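Local coordinates for proto-oncogene tyrosine-protein kinase receptor Ret (Danio rerio, PDB 7AMK) that is a receptor tyrosine kinase whose cadherin-like extracellular domains probably help assemble a signalling complex with GDNF and its co-receptor GFR alpha 1, at residues Ile12-Gln17 with Phe113-Ala118. The protein carries 4 engineered substitutions. Residues are numbered along the deposited sequence; the frame is centred on the assembly and turned at random.
With NAG (2-acetamido-2-deoxy-beta-D-glucopyranose), chain C.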
ATOM      1  N   ILE A  12      11.462 -60.430  -8.824  1.00 27.50           N
ATOM      2  CA  ILE A  12      11.030 -61.817  -8.878  1.00 23.98           C
ATOM      3  C   ILE A  12      11.763 -62.457 -10.047  1.00 28.09           C
ATOM      4  O   ILE A  12      12.106 -61.799 -11.038  1.00 25.78           O
ATOM      5  CB  ILE A  12       9.489 -61.964  -9.026  1.00 27.32           C
ATOM      6  CG1 ILE A  12       8.971 -61.192 -10.239  1.00 24.34           C
ATOM      7  CG2 ILE A  12       8.770 -61.536  -7.750  1.00 22.89           C
ATOM      8  CD1 ILE A  12       7.468 -61.350 -10.458  1.00 24.63           C
ATOM      9  N   TYR A  13      12.005 -63.753  -9.922  1.00 26.32           N
ATOM     10  CA  TYR A  13      12.829 -64.480 -10.863  1.00 27.83           C
ATOM     11  C   TYR A  13      12.068 -65.658 -11.444  1.00 29.05           C
ATOM     12  O   TYR A  13      11.168 -66.208 -10.806  1.00 28.84           O
ATOM     13  CB  TYR A  13      14.113 -64.991 -10.196  1.00 31.68           C
ATOM     14  CG  TYR A  13      14.970 -63.887  -9.673  1.00 35.05           C
ATOM     15  CD1 TYR A  13      15.936 -63.306 -10.481  1.00 39.40           C
ATOM     16  CD2 TYR A  13      14.821 -63.415  -8.376  1.00 28.67           C
ATOM     17  CE1 TYR A  13      16.736 -62.284 -10.011  1.00 30.95           C
ATOM     18  CE2 TYR A  13      15.623 -62.386  -7.894  1.00 27.92           C
ATOM     19  CZ  TYR A  13      16.576 -61.830  -8.724  1.00 32.38           C
ATOM     20  OH  TYR A  13      17.386 -60.814  -8.285  1.00 45.42           O
ATOM     21  N   VAL A  14      12.458 -66.038 -12.670  1.00 31.14           N
ATOM     22  CA  VAL A  14      12.061 -67.328 -13.231  1.00 31.99           C
ATOM     23  C   VAL A  14      12.515 -68.431 -12.283  1.00 32.43           C
ATOM     24  O   VAL A  14      13.605 -68.366 -11.695  1.00 32.29           O
ATOM     25  CB  VAL A  14      12.657 -67.513 -14.642  1.00 33.60           C
ATOM     26  CG1 VAL A  14      12.207 -68.848 -15.299  1.00 35.34           C
ATOM     27  CG2 VAL A  14      12.292 -66.322 -15.537  1.00 33.28           C
ATOM     28  N   GLY A  15      11.668 -69.446 -12.114  1.00 33.09           N
ATOM     29  CA  GLY A  15      11.957 -70.545 -11.221  1.00 33.72           C
ATOM     30  C   GLY A  15      11.602 -70.312  -9.762  1.00 32.41           C
ATOM     31  O   GLY A  15      11.520 -71.279  -9.000  1.00 39.20           O
ATOM     32  N   GLN A  16      11.399 -69.070  -9.343  1.00 30.74           N
ATOM     33  CA  GLN A  16      10.852 -68.837  -8.016  1.00 29.62           C
ATOM     34  C   GLN A  16       9.571 -69.637  -7.823  1.00 37.64           C
ATOM     35  O   GLN A  16       8.687 -69.640  -8.687  1.00 32.64           O
ATOM     36  CB  GLN A  16      10.573 -67.364  -7.808  1.00 28.45           C
ATOM     37  CG  GLN A  16      10.902 -66.950  -6.429  1.00 35.60           C
ATOM     38  CD  GLN A  16      11.124 -65.495  -6.317  1.00 25.47           C
ATOM     39  OE1 GLN A  16      11.259 -64.794  -7.319  1.00 30.54           O
ATOM     40  NE2 GLN A  16      11.150 -65.004  -5.089  1.00 38.67           N
ATOM     41  N   GLN A  17       9.462 -70.269  -6.652  1.00 38.96           N
ATOM     42  CA  GLN A  17       8.513 -71.344  -6.389  1.00 38.58           C
ATOM     43  C   GLN A  17       7.173 -70.830  -5.868  1.00 38.92           C
ATOM     44  O   GLN A  17       7.104 -69.853  -5.116  1.00 43.90           O
ATOM     45  CB  GLN A  17       9.099 -72.328  -5.368  1.00 43.62           C
ATOM     46  CG  GLN A  17      10.383 -73.010  -5.798  1.00 52.34           C
ATOM     47  CD  GLN A  17      10.757 -74.186  -4.900  1.00 68.81           C
ATOM     48  OE1 GLN A  17      10.261 -75.304  -5.075  1.00 58.01           O
ATOM     49  NE2 GLN A  17      11.636 -73.935  -3.933  1.00 73.12           N
ATOM     50  N   PHE A 113      10.309 -58.177 -12.851  1.00 29.82           N
ATOM     51  CA  PHE A 113      10.394 -59.566 -13.265  1.00 31.07           C
ATOM     52  C   PHE A 113      11.651 -59.684 -14.118  1.00 32.00           C
ATOM     53  O   PHE A 113      11.701 -59.167 -15.236  1.00 28.99           O
ATOM     54  CB  PHE A 113       9.128 -59.972 -14.021  1.00 32.04           C
ATOM     55  CG  PHE A 113       9.017 -61.439 -14.298  1.00 29.55           C
ATOM     56  CD1 PHE A 113      10.008 -62.321 -13.881  1.00 28.19           C
ATOM     57  CD2 PHE A 113       7.919 -61.948 -14.984  1.00 28.88           C
ATOM     58  CE1 PHE A 113       9.897 -63.685 -14.147  1.00 29.35           C
ATOM     59  CE2 PHE A 113       7.806 -63.314 -15.246  1.00 30.00           C
ATOM     60  CZ  PHE A 113       8.799 -64.176 -14.839  1.00 30.24           C
ATOM     61  N   ILE A 114      12.669 -60.323 -13.568  1.00 30.94           N
ATOM     62  CA  ILE A 114      13.953 -60.488 -14.236  1.00 32.10           C
ATOM     63  C   ILE A 114      13.937 -61.816 -14.981  1.00 34.70           C
ATOM     64  O   ILE A 114      13.603 -62.858 -14.404  1.00 29.96           O
ATOM     65  CB  ILE A 114      15.107 -60.441 -13.219  1.00 34.99           C
ATOM     66  CG1 ILE A 114      15.051 -59.154 -12.392  1.00 29.86           C
ATOM     67  CG2 ILE A 114      16.456 -60.595 -13.922  1.00 38.76           C
ATOM     68  CD1 ILE A 114      16.018 -59.161 -11.251  1.00 40.34           C
ATOM     69  N   ASN A 115      14.303 -61.779 -16.261  1.00 33.86           N
ATOM     70  CA  ASN A 115      14.274 -62.953 -17.129  1.00 37.07           C
ATOM     71  C   ASN A 115      15.497 -63.842 -16.871  1.00 39.43           C
ATOM     72  O   ASN A 115      16.297 -64.124 -17.756  1.00 40.89           O
ATOM     73  CB  ASN A 115      14.196 -62.493 -18.582  1.00 37.26           C
ATOM     74  CG  ASN A 115      14.082 -63.640 -19.584  1.00 37.43           C
ATOM     75  OD1 ASN A 115      13.487 -64.683 -19.320  1.00 36.63           O
ATOM     76  ND2 ASN A 115      14.663 -63.432 -20.753  1.00 43.11           N
ATOM     77  N   ASP A 116      15.636 -64.293 -15.627  1.00 34.03           N
ATOM     78  CA  ASP A 116      16.715 -65.216 -15.288  1.00 35.53           C
ATOM     79  C   ASP A 116      16.340 -65.924 -13.996  1.00 33.26           C
ATOM     80  O   ASP A 116      15.397 -65.529 -13.309  1.00 31.78           O
ATOM     81  CB  ASP A 116      18.058 -64.477 -15.161  1.00 37.27           C
ATOM     82  CG  ASP A 116      19.272 -65.415 -15.034  1.00 39.59           C
ATOM     83  OD1 ASP A 116      19.151 -66.646 -15.221  1.00 37.00           O
ATOM     84  OD2 ASP A 116      20.369 -64.899 -14.723  1.00 47.85           O
ATOM     85  N   THR A 117      17.064 -67.001 -13.695  1.00 34.39           N
ATOM     86  CA  THR A 117      16.899 -67.673 -12.415  1.00 33.81           C
ATOM     87  C   THR A 117      17.548 -66.848 -11.296  1.00 32.50           C
ATOM     88  O   THR A 117      18.372 -65.962 -11.537  1.00 32.41           O
ATOM     89  CB  THR A 117      17.486 -69.091 -12.458  1.00 36.61           C
ATOM     90  OG1 THR A 117      18.755 -69.078 -13.124  1.00 41.41           O
ATOM     91  CG2 THR A 117      16.546 -70.055 -13.182  1.00 39.22           C
ATOM     92  N   ALA A 118      17.132 -67.125 -10.059  1.00 38.14           N
ATOM     93  CA  ALA A 118      17.595 -66.341  -8.920  1.00 34.23           C
ATOM     94  C   ALA A 118      19.109 -66.460  -8.763  1.00 31.32           C
ATOM     95  O   ALA A 118      19.703 -67.494  -9.092  1.00 33.03           O
ATOM     96  CB  ALA A 118      16.919 -66.792  -7.634  1.00 29.54           C
TER
HETATM   97  C1  NAG C   1      14.622 -64.412 -21.789  1.00 45.22           C
HETATM   98  C2  NAG C   1      15.046 -63.814 -23.125  1.00 57.86           C
HETATM   99  C3  NAG C   1      14.994 -64.872 -24.221  1.00 48.22           C
HETATM  100  C4  NAG C   1      15.737 -66.137 -23.808  1.00 53.53           C
HETATM  101  C5  NAG C   1      15.304 -66.591 -22.419  1.00 55.24           C
HETATM  102  C6  NAG C   1      16.135 -67.738 -21.897  1.00 58.69           C
HETATM  103  C7  NAG C   1      14.529 -61.414 -23.216  1.00 54.92           C
HETATM  104  C8  NAG C   1      13.543 -60.379 -23.673  1.00 62.20           C
HETATM  105  N2  NAG C   1      14.206 -62.682 -23.484  1.00 55.88           N
HETATM  106  O3  NAG C   1      15.573 -64.319 -25.396  1.00 55.48           O
HETATM  107  O4  NAG C   1      15.424 -67.185 -24.721  1.00 54.48           O
HETATM  108  O5  NAG C   1      15.446 -65.516 -21.481  1.00 55.35           O
HETATM  109  O6  NAG C   1      17.408 -67.275 -21.472  1.00 69.31           O
HETATM  110  O7  NAG C   1      15.566 -61.115 -22.623  1.00 56.05           O
HETATM  111  O   HOH W   1      15.056 -68.892  -9.360  1.00 29.99           O
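Ile12 and Phe113 pair in parallel where strand 7-14 runs beside strand 106-114, and Ile114 N gives a nearly straight hydrogen bond (167°) to Ile12 O. This is the first-to-last strand pairing of a cadherin-like beta-sandwich, here in RET cadherin-like domain 1. Past Ile114 the backbone turns a corner through an inverse gamma turn centred on Asn115. Asp116 O then accepts a weak hydrogen bond from Val14 N. On the buried face, Ile12 CG1 lies 4.0 Å from Phe113 CD1, the two side chains crossing at about a right angle. With CG anti to the backbone N (chi1 -171°), the Phe113 ring is set beside segment 12-17, and its CE1 meets Val14 CG2 at 3.8 Å. Helix 68-72 adds Trp68 against Val14. On the other face, Tyr13 runs side by side with Ile114, CE1 3.4 Å from Ile114 CD1. Ala118 CA sits over one face of the tyrosine ring in a CH-pi contact, 3.9 Å from the centroid, while Asp116 O lies at the edge in plane. An alanine in place of Tyr13 would probably leave Ile114 CD1 and Ala118 without their aromatic partner. Tyr13 to Gln16 forms a type II turn, with Gln16 OE1 accepting a hydrogen bond from Tyr13 N. Asn115 ND2 carries an N-linked glycan. A water bridges the two segments, its oxygen 2.8 Å from both Val14 O, to which it donates, and Ala118 N, from which it accepts.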